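Local coordinates for protein Amuc_1102 (Akkermansia muciniphila, PDB 7DSZ) that adopts an immunoglobulin-like fold related to archaeal type IV pilus proteins and may therefore take part in a pilus-like assembly, at the interface of chains A and B. Numbering follows the deposited sequence. Chains: chain A/B, Amuc_1102.

Contact 1: the interface of chains A and B. Residues chain A 12-13, 70-72; chain B 86, 122, 175.
B:Arg122 reaches across to A:Asp72 and A:Tyr70, a worked example of one long side chain serving a polar contact, between two protein copies whose pairing may not be biological, with both stem and head. With CG anti to the backbone N (chi1 -177°) the chain runs extended to NE and carries the guanidinium across to the A:Asp72 carboxylate. Its stem runs antiparallel alongside the A:Tyr70 side chain, CD 3.4 Å from A:Tyr70 CB, while CB and CG lean on ring atom CD1. At the head, NH1 and NH2 both hydrogen-bond end-on to one carboxylate oxygen, A:Asp72 OD1, each at 2.9 Å, the NH1 pair also being a salt bridge. The two planes are turned 60° apart: NH1 donates to the anti lone pair of OD1, whereas NH2 comes from above the carboxylate plane. The OD1 syn lone pair takes A:Thr12 OG1 at 2.7 Å, and OD2 accepts the threonine backbone N, fixing the carboxylate's rotation. Within chain B, B:Asp86 OD2 pairs with NH2 of B:Arg122 at 3.0 Å, probably balancing and steering the arginine. The phenol OH of B:Tyr175 sits above one guanidinium face, toward its rim, and water 2 joins it to A:Thr12 OG1 and B:Asp86 OD2. In the fold, helix 117-124 of chain B presents the arginine to the N-terminal segment and short strand 70-71 of chain A, A:Asp72 lying just before strand 73-83.

Contact 2: the interface of chains A and B. Residues chain A 101-102, 195; chain B 116, 118-119, 175.
A:Asn102 and A:Glu195 meet the serines at the N-terminal end of helix 117-124 of chain B, B:Ser116 being the residue just before it, and show how small hydroxyls can be read by one amide and one carboxylate. Along A:Asn102, CB rests against B:Ser118, 3.4 Å from its OG. CG then leads to an amide whose ND2 donates twice, to B:Ser119 OG at 2.9 Å and to B:Ser118 OG at 3.2 Å. Both acceptors lie close to the amide plane, and the bond to B:Ser118 is the straighter, at 154°. OD1 turns toward B:Tyr175, over one face of its ring near the rim, and reaches the backbone N of that tyrosine through water 5. Contacts at both ends probably restrain the amide's rotation. With an alanine here, the B:Ser118 and B:Ser119 hydroxyls would probably be left without their shared ND2 donor, and water 5 without OD1 as a partner. A:Glu195 comes alongside; its first torsion of 173° points the chain away from its own N and, extended, it puts OE1 at B:Ser116. OE1 accepts from B:Ser116 OG at 2.6 Å, the hydroxyl approaching from above the carboxylate plane. That same OG accepts the backbone N of B:Ser119 at 3.0 Å, so B:Ser116 N-caps the helix while donating its hydroxyl hydrogen to A:Glu195. Water 3 links OE2 to B:Ser116 and B:Ser119. On the other flank, water 4 bonds to B:Ser118 OG, the carbonyl oxygens of A:Val101 and A:Asn102, and A:Glu195 N, this last at 2.9 Å and 175°.

Contact 1: the interface of chains A and B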
loop_
_atom_site.group_PDB
_atom_site.type_symbol
_atom_site.label_atom_id
_atom_site.label_comp_id
_atom_site.label_asym_id
_atom_site.label_seq_id
_atom_site.Cartn_x
_atom_site.Cartn_y
_atom_site.Cartn_z
ATOM N N THR A 12 -25.042 5.599 1.895
ATOM C CA THR A 12 -25.780 4.606 2.664
ATOM C C THR A 12 -26.616 5.248 3.763
ATOM O O THR A 12 -27.289 4.534 4.515
ATOM C CB THR A 12 -24.816 3.581 3.276
ATOM O OG1 THR A 12 -24.040 4.205 4.303
ATOM C CG2 THR A 12 -23.878 3.036 2.216
ATOM N N SER A 13 -26.584 6.576 3.865
ATOM C CA SER A 13 -27.234 7.333 4.919
ATOM C C SER A 13 -28.637 7.757 4.498
ATOM O O SER A 13 -29.083 7.513 3.373
ATOM C CB SER A 13 -26.407 8.568 5.268
ATOM O OG SER A 13 -25.061 8.235 5.556
ATOM N N TYR A 70 -21.976 8.552 12.323
ATOM C CA TYR A 70 -20.922 8.728 11.337
ATOM C C TYR A 70 -21.543 9.090 9.998
ATOM O O TYR A 70 -22.716 8.801 9.736
ATOM C CB TYR A 70 -20.097 7.445 11.136
ATOM C CG TYR A 70 -19.254 6.988 12.295
ATOM C CD1 TYR A 70 -19.816 6.301 13.370
ATOM C CD2 TYR A 70 -17.877 7.194 12.293
ATOM C CE1 TYR A 70 -19.033 5.858 14.424
ATOM C CE2 TYR A 70 -17.091 6.755 13.335
ATOM C CZ TYR A 70 -17.672 6.084 14.396
ATOM O OH TYR A 70 -16.878 5.652 15.430
ATOM N N ILE A 71 -20.724 9.688 9.134
ATOM C CA ILE A 71 -21.047 9.840 7.725
ATOM C C ILE A 71 -20.098 8.950 6.922
ATOM O O ILE A 71 -19.038 8.533 7.402
ATOM C CB ILE A 71 -20.972 11.310 7.261
ATOM C CG1 ILE A 71 -19.560 11.864 7.427
ATOM C CG2 ILE A 71 -21.949 12.181 8.060
ATOM C CD1 ILE A 71 -19.384 13.208 6.752
ATOM N N ASP A 72 -20.501 8.647 5.684
ATOM C CA ASP A 72 -19.779 7.672 4.863
ATOM C C ASP A 72 -18.334 8.083 4.635
ATOM O O ASP A 72 -17.417 7.264 4.781
ATOM C CB ASP A 72 -20.455 7.506 3.505
ATOM C CG ASP A 72 -21.716 6.684 3.576
ATOM O OD1 ASP A 72 -21.793 5.784 4.434
ATOM O OD2 ASP A 72 -22.614 6.943 2.754
ATOM N N ASP B 86 -27.869 3.236 9.657
ATOM C CA ASP B 86 -28.518 4.507 9.367
ATOM C C ASP B 86 -29.892 4.342 8.733
ATOM O O ASP B 86 -30.636 5.324 8.657
ATOM C CB ASP B 86 -27.625 5.361 8.454
ATOM C CG ASP B 86 -26.385 5.879 9.167
ATOM O OD1 ASP B 86 -26.483 6.215 10.366
ATOM O OD2 ASP B 86 -25.309 5.949 8.531
ATOM N N ARG B 122 -19.368 1.983 13.921
ATOM C CA ARG B 122 -20.486 2.569 13.195
ATOM C C ARG B 122 -21.613 1.557 13.024
ATOM O O ARG B 122 -22.789 1.885 13.224
ATOM C CB ARG B 122 -20.016 3.094 11.843
ATOM C CG ARG B 122 -21.096 3.788 11.052
ATOM C CD ARG B 122 -20.574 4.355 9.747
ATOM N NE ARG B 122 -21.627 5.085 9.054
ATOM C CZ ARG B 122 -21.632 5.355 7.756
ATOM N NH1 ARG B 122 -20.617 4.963 6.982
ATOM N NH2 ARG B 122 -22.659 6.014 7.232
ATOM N N TYR B 175 -17.855 1.199 4.444
ATOM C CA TYR B 175 -17.492 0.149 5.389
ATOM C C TYR B 175 -16.513 -0.809 4.702
ATOM O O TYR B 175 -16.806 -2.000 4.555
ATOM C CB TYR B 175 -18.713 -0.612 5.885
ATOM C CG TYR B 175 -19.812 0.230 6.498
ATOM C CD1 TYR B 175 -20.763 0.853 5.697
ATOM C CD2 TYR B 175 -19.904 0.380 7.874
ATOM C CE1 TYR B 175 -21.771 1.611 6.245
ATOM C CE2 TYR B 175 -20.917 1.137 8.437
ATOM C CZ TYR B 175 -21.848 1.743 7.608
ATOM O OH TYR B 175 -22.862 2.496 8.141
HETATM O O HOH W 1 -17.694 4.242 5.137
HETATM O O HOH W 2 -24.742 3.518 6.782
#

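Contact 2: the interface of chains A and B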
loop_
_atom_site.group_PDB
_atom_site.type_symbol
_atom_site.label_atom_id
_atom_site.label_comp_id
_atom_site.label_asym_id
_atom_site.label_seq_id
_atom_site.Cartn_x
_atom_site.Cartn_y
_atom_site.Cartn_z
ATOM N N VAL A 101 -13.050 7.751 5.452
ATOM C CA VAL A 101 -14.295 6.999 5.544
ATOM C C VAL A 101 -14.663 6.809 7.006
ATOM O O VAL A 101 -13.800 6.788 7.886
ATOM C CB VAL A 101 -14.210 5.637 4.820
ATOM C CG1 VAL A 101 -14.162 5.843 3.318
ATOM C CG2 VAL A 101 -13.006 4.825 5.307
ATOM N N ASN A 102 -15.962 6.637 7.259
ATOM C CA ASN A 102 -16.491 6.540 8.618
ATOM C C ASN A 102 -16.037 7.735 9.448
ATOM O O ASN A 102 -15.325 7.597 10.441
ATOM C CB ASN A 102 -16.066 5.237 9.306
ATOM C CG ASN A 102 -16.520 4.003 8.564
ATOM O OD1 ASN A 102 -17.581 3.988 7.923
ATOM N ND2 ASN A 102 -15.710 2.948 8.640
ATOM N N GLU A 195 -10.279 6.818 9.395
ATOM C CA GLU A 195 -9.752 5.839 8.452
ATOM C C GLU A 195 -9.635 6.441 7.051
ATOM O O GLU A 195 -10.482 7.228 6.619
ATOM C CB GLU A 195 -10.678 4.610 8.447
ATOM C CG GLU A 195 -10.366 3.546 7.395
ATOM C CD GLU A 195 -11.397 2.418 7.438
ATOM O OE1 GLU A 195 -12.311 2.489 8.295
ATOM O OE2 GLU A 195 -11.283 1.473 6.627
ATOM N N SER B 116 -12.388 -2.275 9.863
ATOM C CA SER B 116 -11.696 -1.376 10.768
ATOM C C SER B 116 -12.491 -1.187 12.060
ATOM O O SER B 116 -13.691 -1.466 12.108
ATOM C CB SER B 116 -11.513 -0.015 10.105
ATOM O OG SER B 116 -12.800 0.577 9.983
ATOM N N SER B 118 -13.541 1.611 13.266
ATOM C CA SER B 118 -14.611 2.580 13.039
ATOM C C SER B 118 -15.757 1.976 12.233
ATOM O O SER B 118 -16.918 2.362 12.419
ATOM C CB SER B 118 -14.060 3.834 12.355
ATOM O OG SER B 118 -13.618 3.583 11.028
ATOM N N SER B 119 -15.470 1.024 11.341
ATOM C CA SER B 119 -16.556 0.317 10.671
ATOM C C SER B 119 -17.387 -0.465 11.679
ATOM O O SER B 119 -18.623 -0.404 11.663
ATOM C CB SER B 119 -16.005 -0.623 9.589
ATOM O OG SER B 119 -15.675 0.087 8.403
ATOM N N TYR B 175 -17.855 1.199 4.444
ATOM C CA TYR B 175 -17.492 0.149 5.389
ATOM C C TYR B 175 -16.513 -0.809 4.702
ATOM O O TYR B 175 -16.806 -2.000 4.555
ATOM C CB TYR B 175 -18.713 -0.612 5.885
ATOM C CG TYR B 175 -19.812 0.230 6.498
ATOM C CD1 TYR B 175 -20.763 0.853 5.697
ATOM C CD2 TYR B 175 -19.904 0.380 7.874
ATOM C CE1 TYR B 175 -21.771 1.611 6.245
ATOM C CE2 TYR B 175 -20.917 1.137 8.437
ATOM C CZ TYR B 175 -21.848 1.743 7.608
ATOM O OH TYR B 175 -22.862 2.496 8.141
HETATM O O HOH W 3 -13.302 -0.827 7.302
HETATM O O HOH W 4 -12.794 6.332 10.767
HETATM O O HOH W 5 -17.694 4.242 5.137
#

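The C-alpha centres of contact 1 and contact 2 lie about 9 Å apart, so they form neighbouring parts of one surface. Helix 117-124 of chain B supplies both, its first turn to contact 2 and a later residue to contact 1, and B:Tyr175 borders each. One water, bound to the backbone N of that tyrosine, touches chain A in both. A charged pairing thus adjoins a hydroxyl-rich one along a single helix. The two chains are not related by exact two-fold symmetry across this interface, and their pairing, within a deposited assembly of three copies, may or may not reflect contacts in a pilus.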